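Local coordinates for protein acetolactate synthase isozyme 1 large subunit (Escherichia coli, PDB 6LPI) that is the large subunit of a thiamine diphosphate-dependent enzyme and binds thiamine diphosphate, a magnesium ion and FAD, at residues G27-T32 and Q51-L56; Y139-I144 and V166-P171; R213-L218 and D277-L282; I466-N471 and L535-I540. One frame throughout, in Å; residues are numbered along the deposited sequence.

In the fold
The four contacts follow one another along the chain, each joining two neighbouring parallel strands. Contacts 1 and 2 share one six-stranded sheet, at its two ends, with centres about 20 Å and nearest atoms about 10 Å apart. Contact 3 sits in the central-domain sheet, its centre about 42 Å from that of contact 1. Contact 4, in a third sheet in the C-terminal thiamine diphosphate-binding domain, is centred about 37 Å from contact 3 and about 32 Å from contact 1. The chain is built of three parallel alpha/beta sheets, the first and third with strand order 2-1-3-4-6-5. The Y217 side chain of contact 3 is about 5 Å from bound FAD, and contact 4 ends at the magnesium ion.

Contact 1: residues G27-T32 and Q51-L56; sequences GIKIVT and QIRHIL
The guanidinium of R53 meets K29 at its edge, where K29 CE lies in its plane, 3.8 Å from NH2. I30 CD1 approaches the same group obliquely. The second flat group, the H54 ring, has V31 O at an oblique position, 3.6 Å from ND1. Y43 meets this ring edge-to-face. R53 CG is anti to the backbone N (chi1 156°), and the side chain lies beside those of K29 and I30, pointing the same way. K29 NZ and R53 NH2 are 4.3 Å apart, so their like charges probably repel.

Between the backbones the bonding is that of parallel strands. R53 is held on both its polar backbone atoms. Its N donates to K29 O, and its O accepts from V31 N. V31 O then takes I55 N at 2.8 Å. T32 adds a side-chain bond: OG1 is anti to the backbone N and donates to I55 O at 3.0 Å, from above the carbonyl plane.

Apolar groups pack on both faces of the pair. I30 CG2 meets I55 CD1 on the face that also carries T32 and R53. Helices 60-74 and 422-432 touch this face, the latter through L431. On the face that carries V31, V31 CG2 touches I52 CG2 at 3.7 Å, and I52 also rests on L23 of helix 15-25. That helix ends in a Schellman motif with G27 as its C-prime residue. Strand 30-33, helix 40-47 and strand 53-56 form a beta-alpha-beta unit at the edge of the parallel sheet of the N-terminal thiamine diphosphate-binding domain.

Contact 2: residues Y139-I144 and V166-P171; sequences YLVRHI and VWIDIP
Y139, V141 and D169 bury the largest areas in this contact. The Y139 ring leans obliquely across V166, with CE1 3.7 Å from V166 CG1. Its CD1 also lies 4.1 Å from I168 CG1. Y139 points to the face that carries I168; its CG is anti to the carbonyl carbon and beside the backbone N (chi1 -63°). Helix 147-159 packs on that face, where D153 and I157 touch Y139 and V150 and A154 touch I168.

V141 follows the end of strand 137-140. Its CG2 faces two isoleucines, with I168 CG2 at 4.0 Å and I170 CG1 at 4.1 Å. V141 CG2 adds to the apolar contacts made by Y139, and also lies near D169 O.

D169 works mainly through its backbone. Its N donates to Y139 O, and its O receives V141 N at 3.1 Å in a nearly straight bond (169°). Y139 N completes the ladder by donating to W167 O. On the other face the D169 side chain lies beside L140, pointing the same way, and OD1 is 3.8 Å from L140 CD1. OD1 also has a weak hydrogen bond from Q111, in the next strand. L140 CD1 reaches P171 CG as well, at 4.2 Å. P171 is the N-cap residue of helix 172-175. The whole is a beta-alpha-beta unit, strand 137-140, helix 147-159 and strand 166-171, at one end of a parallel alpha/beta sheet.

Contact 3: residues R213-L218 and D277-L282; sequences RPVLYL and DLLIVL
L216, I280 and L282 form the apolar centre on one face of two parallel strands in the Rossmann-like central domain. L216 CD1 meets L282 CD1 at 3.6 Å and I280 CG2 at 4.0 Å, so one methyl bridges two side chains. I280 CD1 extends the row to P214 CB.

On the opposite face Y217 and V281 lie side by side, pointing the same way. Y217 CD2 is 3.5 Å from V281 CG1, in an oblique approach to the ring. L279 CD1 sits at the ring edge, near its plane. The Y217 side chain is about 5 Å from bound FAD. Next along, V215 CG2 touches L279 CB.

The backbone ladder runs V215 N to L278 O, I280 N to V215 O, Y217 N to I280 O and L282 N to Y217 O. Y217 N makes a nearly straight bond (174°).

The polar edge is at R213 and D277. R213 NE binds E275 O, and D277 OD2 takes the backbone N of K212. D277 N donates to R213 O. D277 CG sits between the backbone N and the carbonyl carbon (chi1 67°). In return R213 N meets D277 OD1 at 2.9 Å, from above the carboxylate plane.

Contact 4: residues I466-N471 and L535-I540; sequences IILMNN and LIHVRI. With MG (magnesium ion), chain K; TPP (thiamine diphosphate), chain J.
L535 CD1 is a bump that fits between I466 and L468. It lies 3.7 Å from I466 CG2 and 4.0 Å from L468 CB. L468 CD2 in turn reaches the edge of the H537 ring, 3.8 Å from CD2. F500, M501 and A504 of helix 500-506 pack over this face.

A second bump, I540 CD1, just past the strand end, lies against the extended M469 side chain on the other face, 3.7 Å from both CB and SD. The methionine continues toward H394, W397 and T398 of helix 393-401.

The strands run parallel and in register, zipped by five backbone bonds, from I536 N on I466 O to I540 N on N470 O.

N470 makes a further bond. Its CG is anti to the backbone N (chi1 164°). ND2 donates to H537 NE2 at 3.0 Å, nearly straight (165°), with amide and ring planes 72° apart. N470 OD1 takes the backbone N of E472, which fixes the orientation of the amide.

Just past the strand end, N471 OD1 binds the magnesium ion at 2.1 Å. D444 and the diphosphate oxygens O2A and O3B of thiamine diphosphate also bind it. The chemistry implies that H537 NE2 acts as an acceptor, so its proton is probably on ND1, which makes a weak hydrogen bond with D513 OD2. The strand end presents N471 to the magnesium ion that binds the diphosphate of thiamine diphosphate.

Contact 1: residues G27-T32 and Q51-L56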
# COMPACT_ATOMS: atom_id res chain seq x y z
N GLY B 27 3.84 19.03 12.10
CA GLY B 27 4.51 19.48 10.90
C GLY B 27 3.69 19.43 9.63
O GLY B 27 4.24 19.68 8.56
N ILE B 28 2.39 19.11 9.69
CA ILE B 28 1.58 19.09 8.49
C ILE B 28 1.54 20.48 7.86
O ILE B 28 1.25 21.48 8.53
CB ILE B 28 0.17 18.55 8.80
CG1 ILE B 28 0.21 17.04 9.00
CG2 ILE B 28 -0.80 18.90 7.71
CD1 ILE B 28 0.43 16.61 10.41
N LYS B 29 1.88 20.56 6.57
CA LYS B 29 1.80 21.80 5.80
C LYS B 29 0.64 21.81 4.83
O LYS B 29 0.20 22.89 4.43
CB LYS B 29 3.13 22.04 5.05
CG LYS B 29 3.09 22.94 3.81
CD LYS B 29 4.35 22.78 2.92
CE LYS B 29 4.04 22.95 1.41
NZ LYS B 29 4.67 21.90 0.52
N ILE B 30 0.11 20.64 4.47
CA ILE B 30 -0.98 20.50 3.51
C ILE B 30 -1.99 19.51 4.06
O ILE B 30 -1.63 18.49 4.66
CB ILE B 30 -0.45 20.05 2.13
CG1 ILE B 30 0.64 20.99 1.61
CG2 ILE B 30 -1.58 19.77 1.13
CD1 ILE B 30 1.28 20.51 0.33
N VAL B 31 -3.26 19.80 3.83
CA VAL B 31 -4.36 18.92 4.22
C VAL B 31 -5.39 18.96 3.11
O VAL B 31 -5.72 20.03 2.59
CB VAL B 31 -4.95 19.38 5.58
CG1 VAL B 31 -6.40 18.99 5.71
CG2 VAL B 31 -4.13 18.80 6.71
N THR B 32 -5.97 17.81 2.76
CA THR B 32 -6.87 17.84 1.63
C THR B 32 -8.18 17.18 2.01
O THR B 32 -8.20 16.12 2.63
CB THR B 32 -6.25 17.13 0.41
OG1 THR B 32 -7.23 17.03 -0.63
CG2 THR B 32 -5.82 15.75 0.77
N GLN B 51 -0.14 27.95 8.95
CA GLN B 51 0.82 26.92 8.58
C GLN B 51 0.25 25.86 7.64
O GLN B 51 0.98 25.31 6.82
CB GLN B 51 1.37 26.22 9.83
CG GLN B 51 2.20 24.99 9.54
CD GLN B 51 2.94 24.46 10.75
OE1 GLN B 51 2.66 24.84 11.88
NE2 GLN B 51 3.87 23.54 10.50
N ILE B 52 -1.05 25.55 7.74
CA ILE B 52 -1.66 24.45 7.01
C ILE B 52 -2.53 25.03 5.91
O ILE B 52 -3.52 25.74 6.18
CB ILE B 52 -2.45 23.52 7.95
CG1 ILE B 52 -1.55 23.04 9.09
CG2 ILE B 52 -3.00 22.32 7.21
CD1 ILE B 52 -2.27 22.21 10.11
N ARG B 53 -2.17 24.75 4.66
CA ARG B 53 -3.03 25.00 3.51
C ARG B 53 -3.95 23.79 3.28
O ARG B 53 -3.60 22.64 3.57
CB ARG B 53 -2.21 25.28 2.24
CG ARG B 53 -2.92 24.98 0.90
CD ARG B 53 -2.07 25.31 -0.33
NE ARG B 53 -0.68 24.91 -0.17
CZ ARG B 53 0.15 24.66 -1.19
NH1 ARG B 53 -0.30 24.77 -2.44
NH2 ARG B 53 1.41 24.30 -0.96
N HIS B 54 -5.15 24.07 2.79
CA HIS B 54 -6.18 23.07 2.54
C HIS B 54 -6.44 22.99 1.05
O HIS B 54 -6.81 23.99 0.44
CB HIS B 54 -7.48 23.41 3.27
CG HIS B 54 -8.66 22.66 2.74
ND1 HIS B 54 -9.01 21.40 3.19
CD2 HIS B 54 -9.55 22.97 1.76
CE1 HIS B 54 -10.07 20.98 2.52
NE2 HIS B 54 -10.42 21.92 1.65
N ILE B 55 -6.29 21.81 0.46
CA ILE B 55 -6.64 21.56 -0.94
C ILE B 55 -8.02 20.90 -1.04
O ILE B 55 -8.28 19.85 -0.43
CB ILE B 55 -5.54 20.76 -1.65
CG1 ILE B 55 -4.34 21.67 -1.93
CG2 ILE B 55 -6.05 20.17 -2.94
CD1 ILE B 55 -3.40 21.90 -0.80
N LEU B 56 -8.89 21.55 -1.81
CA LEU B 56 -10.27 21.12 -2.02
C LEU B 56 -10.32 20.13 -3.18
O LEU B 56 -10.14 20.50 -4.35
CB LEU B 56 -11.18 22.32 -2.30
CG LEU B 56 -12.67 22.09 -2.46
CD1 LEU B 56 -13.21 21.27 -1.29
CD2 LEU B 56 -13.40 23.41 -2.57

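Contact 2: residues Y139-I144 and V166-P171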
# COMPACT_ATOMS: atom_id res chain seq x y z
N TYR B 139 -11.27 5.22 15.29
CA TYR B 139 -11.76 5.81 16.54
C TYR B 139 -13.11 6.47 16.34
O TYR B 139 -13.39 7.04 15.28
CB TYR B 139 -10.82 6.87 17.12
CG TYR B 139 -9.47 6.37 17.51
CD1 TYR B 139 -8.39 6.50 16.62
CD2 TYR B 139 -9.24 5.79 18.75
CE1 TYR B 139 -7.12 6.06 16.95
CE2 TYR B 139 -7.96 5.34 19.09
CZ TYR B 139 -6.91 5.48 18.19
OH TYR B 139 -5.64 5.04 18.49
N LEU B 140 -13.93 6.43 17.39
CA LEU B 140 -15.08 7.30 17.53
C LEU B 140 -14.91 8.08 18.83
O LEU B 140 -15.15 7.53 19.91
CB LEU B 140 -16.40 6.53 17.54
CG LEU B 140 -17.60 7.44 17.88
CD1 LEU B 140 -17.98 8.35 16.70
CD2 LEU B 140 -18.81 6.67 18.33
N VAL B 141 -14.58 9.36 18.71
CA VAL B 141 -14.31 10.23 19.86
C VAL B 141 -15.65 10.59 20.48
O VAL B 141 -16.43 11.36 19.91
CB VAL B 141 -13.56 11.50 19.45
CG1 VAL B 141 -13.18 12.30 20.69
CG2 VAL B 141 -12.36 11.13 18.64
N ARG B 142 -15.91 10.10 21.69
CA ARG B 142 -17.25 10.29 22.24
C ARG B 142 -17.29 11.51 23.17
O ARG B 142 -18.36 12.10 23.32
CB ARG B 142 -17.74 9.06 23.03
CG ARG B 142 -17.37 7.59 22.59
CD ARG B 142 -18.21 6.38 23.05
NE ARG B 142 -18.33 5.18 22.24
CZ ARG B 142 -19.40 4.75 21.59
NH1 ARG B 142 -19.34 3.55 21.00
NH2 ARG B 142 -20.45 5.54 21.36
N HIS B 143 -16.17 11.87 23.83
CA HIS B 143 -16.03 13.13 24.56
C HIS B 143 -14.66 13.74 24.26
O HIS B 143 -13.70 13.05 23.91
CB HIS B 143 -16.20 13.00 26.09
CG HIS B 143 -16.45 14.31 26.79
ND1 HIS B 143 -17.18 15.33 26.21
CD2 HIS B 143 -16.06 14.78 28.01
CE1 HIS B 143 -17.24 16.36 27.04
NE2 HIS B 143 -16.57 16.05 28.14
N ILE B 144 -14.60 15.07 24.41
CA ILE B 144 -13.45 15.84 23.96
C ILE B 144 -12.20 15.52 24.77
O ILE B 144 -11.08 15.63 24.27
CB ILE B 144 -13.79 17.35 23.98
CG1 ILE B 144 -12.65 18.21 23.41
CG2 ILE B 144 -14.12 17.83 25.38
CD1 ILE B 144 -13.06 19.67 23.25
N VAL B 166 -5.36 5.22 9.67
CA VAL B 166 -6.17 5.29 10.87
C VAL B 166 -7.28 6.30 10.60
O VAL B 166 -7.04 7.38 10.05
CB VAL B 166 -5.37 5.69 12.11
CG1 VAL B 166 -6.24 5.56 13.35
CG2 VAL B 166 -4.14 4.82 12.24
N TRP B 167 -8.49 5.93 11.01
CA TRP B 167 -9.67 6.72 10.75
C TRP B 167 -10.15 7.29 12.08
O TRP B 167 -10.39 6.53 13.03
CB TRP B 167 -10.74 5.86 10.09
CG TRP B 167 -11.87 6.62 9.53
CD1 TRP B 167 -12.47 7.72 10.07
CD2 TRP B 167 -12.57 6.34 8.31
NE1 TRP B 167 -13.49 8.15 9.25
CE2 TRP B 167 -13.57 7.32 8.17
CE3 TRP B 167 -12.44 5.35 7.33
CZ2 TRP B 167 -14.43 7.35 7.08
CZ3 TRP B 167 -13.31 5.38 6.24
CH2 TRP B 167 -14.29 6.38 6.13
N ILE B 168 -10.26 8.61 12.16
CA ILE B 168 -10.75 9.27 13.37
C ILE B 168 -12.06 9.94 13.01
O ILE B 168 -12.09 10.90 12.22
CB ILE B 168 -9.72 10.27 13.93
CG1 ILE B 168 -8.32 9.64 13.95
CG2 ILE B 168 -10.11 10.71 15.35
CD1 ILE B 168 -7.20 10.63 14.01
N ASP B 169 -13.15 9.46 13.63
CA ASP B 169 -14.48 10.04 13.49
C ASP B 169 -14.78 10.93 14.70
O ASP B 169 -14.75 10.46 15.84
CB ASP B 169 -15.51 8.92 13.35
CG ASP B 169 -16.76 9.35 12.63
OD1 ASP B 169 -17.82 8.74 12.88
OD2 ASP B 169 -16.70 10.27 11.79
N ILE B 170 -15.06 12.21 14.46
CA ILE B 170 -15.19 13.16 15.56
C ILE B 170 -16.55 13.85 15.51
O ILE B 170 -16.84 14.62 14.57
CB ILE B 170 -14.06 14.22 15.53
CG1 ILE B 170 -12.70 13.56 15.33
CG2 ILE B 170 -14.01 14.98 16.84
CD1 ILE B 170 -11.62 14.56 14.93
N PRO B 171 -17.42 13.56 16.47
CA PRO B 171 -18.73 14.21 16.49
C PRO B 171 -18.62 15.72 16.58
O PRO B 171 -17.76 16.27 17.27
CB PRO B 171 -19.39 13.62 17.74
CG PRO B 171 -18.78 12.29 17.88
CD PRO B 171 -17.36 12.44 17.42

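Contact 3: residues R213-L218 and D277-L282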
# COMPACT_ATOMS: atom_id res chain seq x y z
N ARG B 213 23.07 -20.77 -5.10
CA ARG B 213 22.27 -19.97 -6.05
C ARG B 213 21.25 -19.11 -5.32
O ARG B 213 20.03 -19.33 -5.43
CB ARG B 213 21.59 -20.87 -7.09
CG ARG B 213 22.51 -21.84 -7.81
CD ARG B 213 21.82 -22.52 -8.99
NE ARG B 213 20.75 -23.42 -8.57
CZ ARG B 213 20.94 -24.68 -8.17
NH1 ARG B 213 22.16 -25.19 -8.14
NH2 ARG B 213 19.90 -25.42 -7.79
N PRO B 214 21.69 -18.10 -4.59
CA PRO B 214 20.73 -17.26 -3.87
C PRO B 214 20.16 -16.17 -4.75
O PRO B 214 20.78 -15.69 -5.71
CB PRO B 214 21.59 -16.65 -2.75
CG PRO B 214 22.93 -16.48 -3.41
CD PRO B 214 23.07 -17.63 -4.40
N VAL B 215 18.94 -15.77 -4.41
CA VAL B 215 18.31 -14.60 -5.00
C VAL B 215 17.77 -13.76 -3.87
O VAL B 215 17.37 -14.28 -2.82
CB VAL B 215 17.18 -14.92 -6.01
CG1 VAL B 215 17.56 -16.07 -6.93
CG2 VAL B 215 15.88 -15.13 -5.30
N LEU B 216 17.83 -12.45 -4.06
CA LEU B 216 17.33 -11.48 -3.10
C LEU B 216 15.99 -10.99 -3.62
O LEU B 216 15.89 -10.56 -4.77
CB LEU B 216 18.36 -10.36 -2.90
CG LEU B 216 18.05 -9.09 -2.13
CD1 LEU B 216 17.88 -9.42 -0.68
CD2 LEU B 216 19.22 -8.14 -2.27
N TYR B 217 14.96 -11.16 -2.84
CA TYR B 217 13.59 -10.91 -3.23
C TYR B 217 13.09 -9.71 -2.41
O TYR B 217 12.82 -9.82 -1.22
CB TYR B 217 12.80 -12.21 -3.02
CG TYR B 217 11.29 -12.17 -3.02
CD1 TYR B 217 10.58 -11.11 -3.56
CD2 TYR B 217 10.59 -13.20 -2.46
CE1 TYR B 217 9.21 -11.10 -3.53
CE2 TYR B 217 9.22 -13.20 -2.42
CZ TYR B 217 8.54 -12.15 -2.96
OH TYR B 217 7.17 -12.16 -2.92
N LEU B 218 12.99 -8.56 -3.07
CA LEU B 218 12.63 -7.30 -2.43
C LEU B 218 11.16 -6.96 -2.61
O LEU B 218 10.58 -7.17 -3.68
CB LEU B 218 13.47 -6.15 -2.97
CG LEU B 218 14.94 -6.47 -2.96
CD1 LEU B 218 15.71 -5.22 -3.44
CD2 LEU B 218 15.26 -6.83 -1.51
N ASP B 277 18.43 -21.99 -4.74
CA ASP B 277 18.48 -22.86 -3.56
C ASP B 277 18.30 -22.11 -2.25
O ASP B 277 18.15 -22.75 -1.21
CB ASP B 277 19.80 -23.66 -3.53
CG ASP B 277 21.05 -22.80 -3.30
OD1 ASP B 277 20.97 -21.55 -3.32
OD2 ASP B 277 22.15 -23.39 -3.09
N LEU B 278 18.30 -20.78 -2.26
CA LEU B 278 17.96 -19.98 -1.09
C LEU B 278 17.46 -18.62 -1.54
O LEU B 278 18.09 -17.99 -2.39
CB LEU B 278 19.18 -19.78 -0.19
CG LEU B 278 19.01 -18.71 0.88
CD1 LEU B 278 18.38 -19.32 2.14
CD2 LEU B 278 20.36 -18.08 1.16
N LEU B 279 16.32 -18.18 -1.02
CA LEU B 279 15.86 -16.84 -1.33
C LEU B 279 15.78 -16.03 -0.04
O LEU B 279 15.33 -16.54 1.00
CB LEU B 279 14.56 -16.77 -2.15
CG LEU B 279 13.25 -17.49 -2.10
CD1 LEU B 279 12.44 -16.84 -1.08
CD2 LEU B 279 12.60 -17.31 -3.45
N ILE B 280 16.31 -14.82 -0.11
CA ILE B 280 16.34 -13.85 0.97
C ILE B 280 15.21 -12.86 0.75
O ILE B 280 15.26 -12.05 -0.18
CB ILE B 280 17.68 -13.11 1.03
CG1 ILE B 280 18.87 -14.07 0.89
CG2 ILE B 280 17.73 -12.20 2.23
CD1 ILE B 280 19.52 -14.04 -0.46
N VAL B 281 14.17 -12.95 1.55
CA VAL B 281 12.96 -12.18 1.32
C VAL B 281 12.95 -11.03 2.32
O VAL B 281 12.81 -11.24 3.53
CB VAL B 281 11.71 -13.06 1.46
CG1 VAL B 281 10.48 -12.31 0.96
CG2 VAL B 281 11.93 -14.34 0.74
N LEU B 282 13.09 -9.81 1.82
CA LEU B 282 13.04 -8.62 2.65
C LEU B 282 11.86 -7.78 2.21
O LEU B 282 11.79 -7.39 1.04
CB LEU B 282 14.33 -7.82 2.56
CG LEU B 282 15.57 -8.67 2.66
CD1 LEU B 282 16.82 -7.83 2.41
CD2 LEU B 282 15.60 -9.26 4.05

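Contact 4: residues I466-N471 and L535-I540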
# COMPACT_ATOMS: atom_id res chain seq x y z
N ILE B 466 -0.36 13.83 -17.62
CA ILE B 466 -1.05 12.56 -17.82
C ILE B 466 -0.66 11.99 -19.18
O ILE B 466 -0.86 12.64 -20.21
CB ILE B 466 -2.57 12.71 -17.70
CG1 ILE B 466 -2.98 13.19 -16.31
CG2 ILE B 466 -3.25 11.39 -18.05
CD1 ILE B 466 -4.29 13.92 -16.30
N ILE B 467 -0.09 10.79 -19.17
CA ILE B 467 0.21 10.06 -20.40
C ILE B 467 -0.87 9.00 -20.57
O ILE B 467 -0.83 7.92 -19.96
CB ILE B 467 1.62 9.45 -20.37
CG1 ILE B 467 2.66 10.55 -20.13
CG2 ILE B 467 1.90 8.71 -21.65
CD1 ILE B 467 3.58 10.26 -18.98
N LEU B 468 -1.85 9.31 -21.41
CA LEU B 468 -3.04 8.48 -21.57
C LEU B 468 -2.83 7.53 -22.74
O LEU B 468 -2.71 7.96 -23.89
CB LEU B 468 -4.27 9.37 -21.77
CG LEU B 468 -5.55 8.73 -22.31
CD1 LEU B 468 -6.10 7.74 -21.30
CD2 LEU B 468 -6.58 9.81 -22.55
N MET B 469 -2.75 6.23 -22.45
CA MET B 469 -2.79 5.20 -23.48
C MET B 469 -4.25 4.79 -23.60
O MET B 469 -4.79 4.13 -22.71
CB MET B 469 -1.92 3.99 -23.12
CG MET B 469 -0.57 4.35 -22.57
SD MET B 469 0.61 3.01 -22.77
CE MET B 469 1.83 3.45 -21.52
N ASN B 470 -4.88 5.18 -24.69
CA ASN B 470 -6.32 5.02 -24.85
C ASN B 470 -6.48 3.88 -25.85
O ASN B 470 -6.29 4.06 -27.05
CB ASN B 470 -6.94 6.32 -25.34
CG ASN B 470 -8.33 6.15 -25.89
OD1 ASN B 470 -8.97 5.11 -25.68
ND2 ASN B 470 -8.81 7.16 -26.61
N ASN B 471 -6.80 2.69 -25.33
CA ASN B 471 -7.08 1.49 -26.12
C ASN B 471 -8.55 1.33 -26.49
O ASN B 471 -8.90 0.32 -27.12
CB ASN B 471 -6.61 0.24 -25.35
CG ASN B 471 -7.26 0.11 -24.00
OD1 ASN B 471 -8.08 0.93 -23.60
ND2 ASN B 471 -6.88 -0.92 -23.27
N LEU B 535 -2.46 16.86 -20.46
CA LEU B 535 -2.93 15.55 -20.91
C LEU B 535 -2.33 15.23 -22.26
O LEU B 535 -2.50 15.99 -23.21
CB LEU B 535 -4.44 15.53 -21.05
CG LEU B 535 -4.89 14.24 -21.72
CD1 LEU B 535 -5.09 13.13 -20.68
CD2 LEU B 535 -6.09 14.43 -22.65
N ILE B 536 -1.69 14.06 -22.37
CA ILE B 536 -1.11 13.60 -23.63
C ILE B 536 -1.81 12.30 -24.00
O ILE B 536 -1.77 11.33 -23.24
CB ILE B 536 0.40 13.40 -23.51
CG1 ILE B 536 1.09 14.73 -23.25
CG2 ILE B 536 0.94 12.81 -24.80
CD1 ILE B 536 1.18 15.10 -21.80
N HIS B 537 -2.42 12.27 -25.18
CA HIS B 537 -3.30 11.19 -25.58
C HIS B 537 -2.69 10.39 -26.73
O HIS B 537 -2.16 10.98 -27.67
CB HIS B 537 -4.67 11.75 -25.95
CG HIS B 537 -5.54 10.81 -26.73
ND1 HIS B 537 -5.29 10.51 -28.06
CD2 HIS B 537 -6.62 10.08 -26.37
CE1 HIS B 537 -6.21 9.66 -28.48
NE2 HIS B 537 -7.02 9.38 -27.48
N VAL B 538 -2.78 9.05 -26.64
CA VAL B 538 -2.22 8.14 -27.64
C VAL B 538 -3.18 7.00 -27.92
O VAL B 538 -3.52 6.25 -27.00
CB VAL B 538 -0.87 7.56 -27.20
CG1 VAL B 538 -0.41 6.47 -28.16
CG2 VAL B 538 0.15 8.64 -27.10
N ARG B 539 -3.56 6.81 -29.18
CA ARG B 539 -4.35 5.64 -29.53
C ARG B 539 -3.48 4.39 -29.55
O ARG B 539 -2.32 4.43 -29.97
CB ARG B 539 -5.04 5.85 -30.88
CG ARG B 539 -4.24 5.41 -32.13
CD ARG B 539 -2.99 6.28 -32.44
NE ARG B 539 -3.33 7.67 -32.74
CZ ARG B 539 -2.45 8.66 -32.74
NH1 ARG B 539 -1.17 8.43 -32.47
NH2 ARG B 539 -2.83 9.90 -33.01
N ILE B 540 -4.03 3.28 -29.06
CA ILE B 540 -3.34 1.99 -29.02
C ILE B 540 -4.35 0.92 -29.39
O ILE B 540 -5.51 0.98 -28.96
CB ILE B 540 -2.71 1.74 -27.62
CG1 ILE B 540 -1.48 2.63 -27.41
CG2 ILE B 540 -2.38 0.27 -27.40
CD1 ILE B 540 -0.70 2.26 -26.18
MG MG K . -7.08 1.54 -21.83
N1' TPP J . -13.23 -1.60 -11.13
C2' TPP J . -12.30 -0.92 -10.37
CM2 TPP J . -12.69 0.29 -9.57
N3' TPP J . -11.00 -1.34 -10.30
C4' TPP J . -10.59 -2.45 -10.98
N4' TPP J . -9.31 -2.81 -10.85
C5' TPP J . -11.52 -3.16 -11.76
C6' TPP J . -12.83 -2.72 -11.83
C7' TPP J . -11.09 -4.37 -12.55
N3 TPP J . -10.17 -3.94 -13.57
C2 TPP J . -8.81 -4.00 -13.41
S1 TPP J . -7.98 -3.45 -14.66
C5 TPP J . -9.34 -3.12 -15.47
C4 TPP J . -10.49 -3.41 -14.77
CM4 TPP J . -11.84 -3.18 -15.34
C6 TPP J . -9.22 -2.52 -16.85
C7 TPP J . -8.33 -1.28 -16.87
O7 TPP J . -8.87 -0.37 -17.79
PA TPP J . -7.97 0.81 -18.44
O1A TPP J . -7.98 2.05 -17.59
O2A TPP J . -8.55 1.04 -19.82
O3A TPP J . -6.44 0.29 -18.49
PB TPP J . -5.82 -0.56 -19.73
O1B TPP J . -4.32 -0.25 -19.85
O2B TPP J . -6.00 -2.05 -19.57
O3B TPP J . -6.57 -0.21 -21.00